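Local coordinates for protein glycosyl hydrolase (Rhizobium leguminosarum bv. trifolii, PDB 5NDX) that probably hydrolyses O-glycosidic bonds as a family 39 glycoside hydrolase, a bacterial orthologue of human alpha-L-iduronidase, at residues Q40-I45 / H88-F93. The protein carries 2 engineered substitutions. Sequence-based numbering, arbitrary orientation. Where two conformers were deposited one is given.
Sequences QMLAYI and HRLKPF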
loop_
_atom_site.group_PDB
_atom_site.type_symbol
_atom_site.label_atom_id
_atom_site.label_comp_id
_atom_site.label_asym_id
_atom_site.label_seq_id
_atom_site.Cartn_x
_atom_site.Cartn_y
_atom_site.Cartn_z
ATOM N N GLN A 40 7.274 -6.206 -12.383
ATOM C CA GLN A 40 7.720 -7.059 -11.281
ATOM C C GLN A 40 7.165 -6.545 -9.948
ATOM O O GLN A 40 6.671 -7.338 -9.159
ATOM C CB GLN A 40 9.229 -7.153 -11.211
ATOM C CG GLN A 40 9.668 -8.322 -10.380
ATOM C CD GLN A 40 11.193 -8.399 -10.232
ATOM O OE1 GLN A 40 11.961 -8.632 -11.218
ATOM N NE2 GLN A 40 11.624 -8.278 -9.037
ATOM N N MET A 41 7.214 -5.233 -9.748
ATOM C CA MET A 41 6.719 -4.638 -8.511
ATOM C C MET A 41 5.240 -4.941 -8.255
ATOM O O MET A 41 4.851 -5.159 -7.113
ATOM C CB MET A 41 6.961 -3.145 -8.522
ATOM C CG MET A 41 8.440 -2.804 -8.484
ATOM S SD MET A 41 8.746 -1.140 -9.069
ATOM C CE MET A 41 10.451 -0.937 -8.545
ATOM N N LEU A 42 4.423 -4.940 -9.317
ATOM C CA LEU A 42 2.995 -5.189 -9.172
ATOM C C LEU A 42 2.649 -6.587 -8.659
ATOM O O LEU A 42 1.609 -6.758 -8.063
ATOM C CB LEU A 42 2.238 -4.904 -10.466
ATOM C CG LEU A 42 2.235 -3.468 -10.922
ATOM C CD1 LEU A 42 1.531 -3.334 -12.256
ATOM C CD2 LEU A 42 1.594 -2.568 -9.916
ATOM N N ALA A 43 3.500 -7.568 -8.912
ATOM C CA ALA A 43 3.350 -8.894 -8.328
ATOM C C ALA A 43 3.468 -8.829 -6.820
ATOM O O ALA A 43 2.670 -9.449 -6.116
ATOM C CB ALA A 43 4.424 -9.820 -8.880
ATOM N N TYR A 44 4.482 -8.103 -6.301
ATOM C CA TYR A 44 4.563 -7.965 -4.827
ATOM C C TYR A 44 3.417 -7.147 -4.279
ATOM O O TYR A 44 2.848 -7.509 -3.253
ATOM C CB TYR A 44 5.825 -7.291 -4.359
ATOM C CG TYR A 44 7.104 -7.909 -4.757
ATOM C CD1 TYR A 44 7.747 -8.887 -3.985
ATOM C CD2 TYR A 44 7.707 -7.495 -5.924
ATOM C CE1 TYR A 44 8.992 -9.374 -4.370
ATOM C CE2 TYR A 44 8.893 -8.019 -6.322
ATOM C CZ TYR A 44 9.536 -8.947 -5.559
ATOM O OH TYR A 44 10.738 -9.358 -6.112
ATOM N N ILE A 45 3.054 -6.061 -4.980
ATOM C CA ILE A 45 2.005 -5.146 -4.517
ATOM C C ILE A 45 0.626 -5.831 -4.508
ATOM O O ILE A 45 -0.142 -5.660 -3.571
ATOM C CB ILE A 45 1.969 -3.878 -5.352
ATOM C CG1 ILE A 45 3.251 -3.081 -5.134
ATOM C CG2 ILE A 45 0.757 -3.020 -5.015
ATOM C CD1 ILE A 45 3.501 -2.051 -6.234
ATOM N N HIS A 88 -2.846 -8.102 -11.864
ATOM C CA HIS A 88 -2.291 -8.305 -10.502
ATOM C C HIS A 88 -3.278 -7.986 -9.380
ATOM O O HIS A 88 -2.859 -7.709 -8.257
ATOM C CB HIS A 88 -1.012 -7.506 -10.380
ATOM C CG HIS A 88 0.052 -8.036 -11.259
ATOM N ND1 HIS A 88 0.258 -7.561 -12.531
ATOM C CD2 HIS A 88 0.893 -9.081 -11.103
ATOM C CE1 HIS A 88 1.228 -8.252 -13.103
ATOM N NE2 HIS A 88 1.630 -9.186 -12.261
ATOM N N ARG A 89 -4.581 -8.024 -9.702
ATOM C CA ARG A 89 -5.654 -7.818 -8.752
ATOM C C ARG A 89 -5.581 -6.454 -8.111
ATOM O O ARG A 89 -5.797 -6.307 -6.933
ATOM C CB ARG A 89 -5.669 -8.949 -7.698
ATOM C CG ARG A 89 -5.659 -10.364 -8.331
ATOM C CD ARG A 89 -5.908 -11.468 -7.294
ATOM N NE ARG A 89 -4.800 -11.572 -6.320
ATOM C CZ ARG A 89 -3.726 -12.369 -6.426
ATOM N NH1 ARG A 89 -3.573 -13.156 -7.483
ATOM N NH2 ARG A 89 -2.784 -12.381 -5.470
ATOM N N LEU A 90 -5.259 -5.447 -8.899
ATOM C CA LEU A 90 -5.234 -4.077 -8.446
ATOM C C LEU A 90 -6.291 -3.308 -9.235
ATOM O O LEU A 90 -6.593 -3.660 -10.367
ATOM C CB LEU A 90 -3.854 -3.513 -8.638
ATOM C CG LEU A 90 -2.836 -4.224 -7.716
ATOM C CD1 LEU A 90 -1.423 -3.961 -8.175
ATOM C CD2 LEU A 90 -3.021 -3.829 -6.249
ATOM N N LYS A 91 -6.842 -2.277 -8.615
ATOM C CA LYS A 91 -7.827 -1.412 -9.218
ATOM C C LYS A 91 -7.308 -0.014 -9.314
ATOM O O LYS A 91 -6.664 0.456 -8.404
ATOM C CB LYS A 91 -9.084 -1.402 -8.355
ATOM C CG LYS A 91 -9.693 -2.812 -8.224
ATOM C CD LYS A 91 -10.756 -2.894 -7.186
ATOM C CE LYS A 91 -11.260 -4.338 -6.983
ATOM N NZ LYS A 91 -11.893 -4.777 -8.233
ATOM N N PRO A 92 -7.656 0.704 -10.388
ATOM C CA PRO A 92 -7.228 2.081 -10.410
ATOM C C PRO A 92 -8.069 3.015 -9.519
ATOM O O PRO A 92 -9.307 2.950 -9.487
ATOM C CB PRO A 92 -7.365 2.446 -11.886
ATOM C CG PRO A 92 -8.414 1.552 -12.379
ATOM C CD PRO A 92 -8.128 0.262 -11.712
ATOM N N PHE A 93 -7.362 3.877 -8.807
ATOM C CA PHE A 93 -7.936 5.071 -8.217
ATOM C C PHE A 93 -7.608 6.083 -9.315
ATOM O O PHE A 93 -6.502 6.607 -9.376
ATOM C CB PHE A 93 -7.277 5.361 -6.862
ATOM C CG PHE A 93 -7.844 6.521 -6.099
ATOM C CD1 PHE A 93 -8.962 7.227 -6.512
ATOM C CD2 PHE A 93 -7.208 6.925 -4.918
ATOM C CE1 PHE A 93 -9.437 8.311 -5.784
ATOM C CE2 PHE A 93 -7.676 8.010 -4.199
ATOM C CZ PHE A 93 -8.813 8.690 -4.614
#
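The last turns of helix 36-45 pack against the turn that leads from helix 76-87 into strand 91-95, and the backbones come nearest at A43 and H88, whose CA atoms lie 6.1 Å apart. No hydrogen bond joins the two segments; the join is made by the imidazole of H88, the aliphatic side chains of L42, I45 and L90, and A43, all buried. H88 lays its ring alongside the helix, with CG anti to its own carbonyl carbon (chi1 -67°). L42 CB sits over one face of this ring in a CH-pi contact, 4.1 Å from the centroid and shifted toward the rim, while the CD2 corner of H88 approaches A43 CA at 3.7 Å along an oblique line. L42 O rests against H88 CB at 3.6 Å. H88 ND1 is hydrogen-bonded to V84 O, in the last turn of helix 76-87, which helps to fix the rotation of the ring, and F555 meets the imidazole with its plane inclined. R89, at positive phi, is the C-prime residue of a Schellman motif that ends helix 76-87. L90, the last residue before strand 91-95, the third strand of the parallel beta/alpha barrel (TIM barrel) common to this clan, points its CB toward helix 36-45, which follows the first barrel strand and precedes the second in the chain. L90 CD1 touches both L42 CD2, at 3.8 Å, and I45 CG2, at 4.0 Å. The L42 and L90 side chains cross obliquely, whereas those of I45 and L90 meet at about a right angle. L42 also reaches L56, whose backbone is hydrogen-bonded to those of K91 and F93, joining the second and third barrel strands. Farther along, F93 touches the bound 4-methylumbelliferyl glycoside.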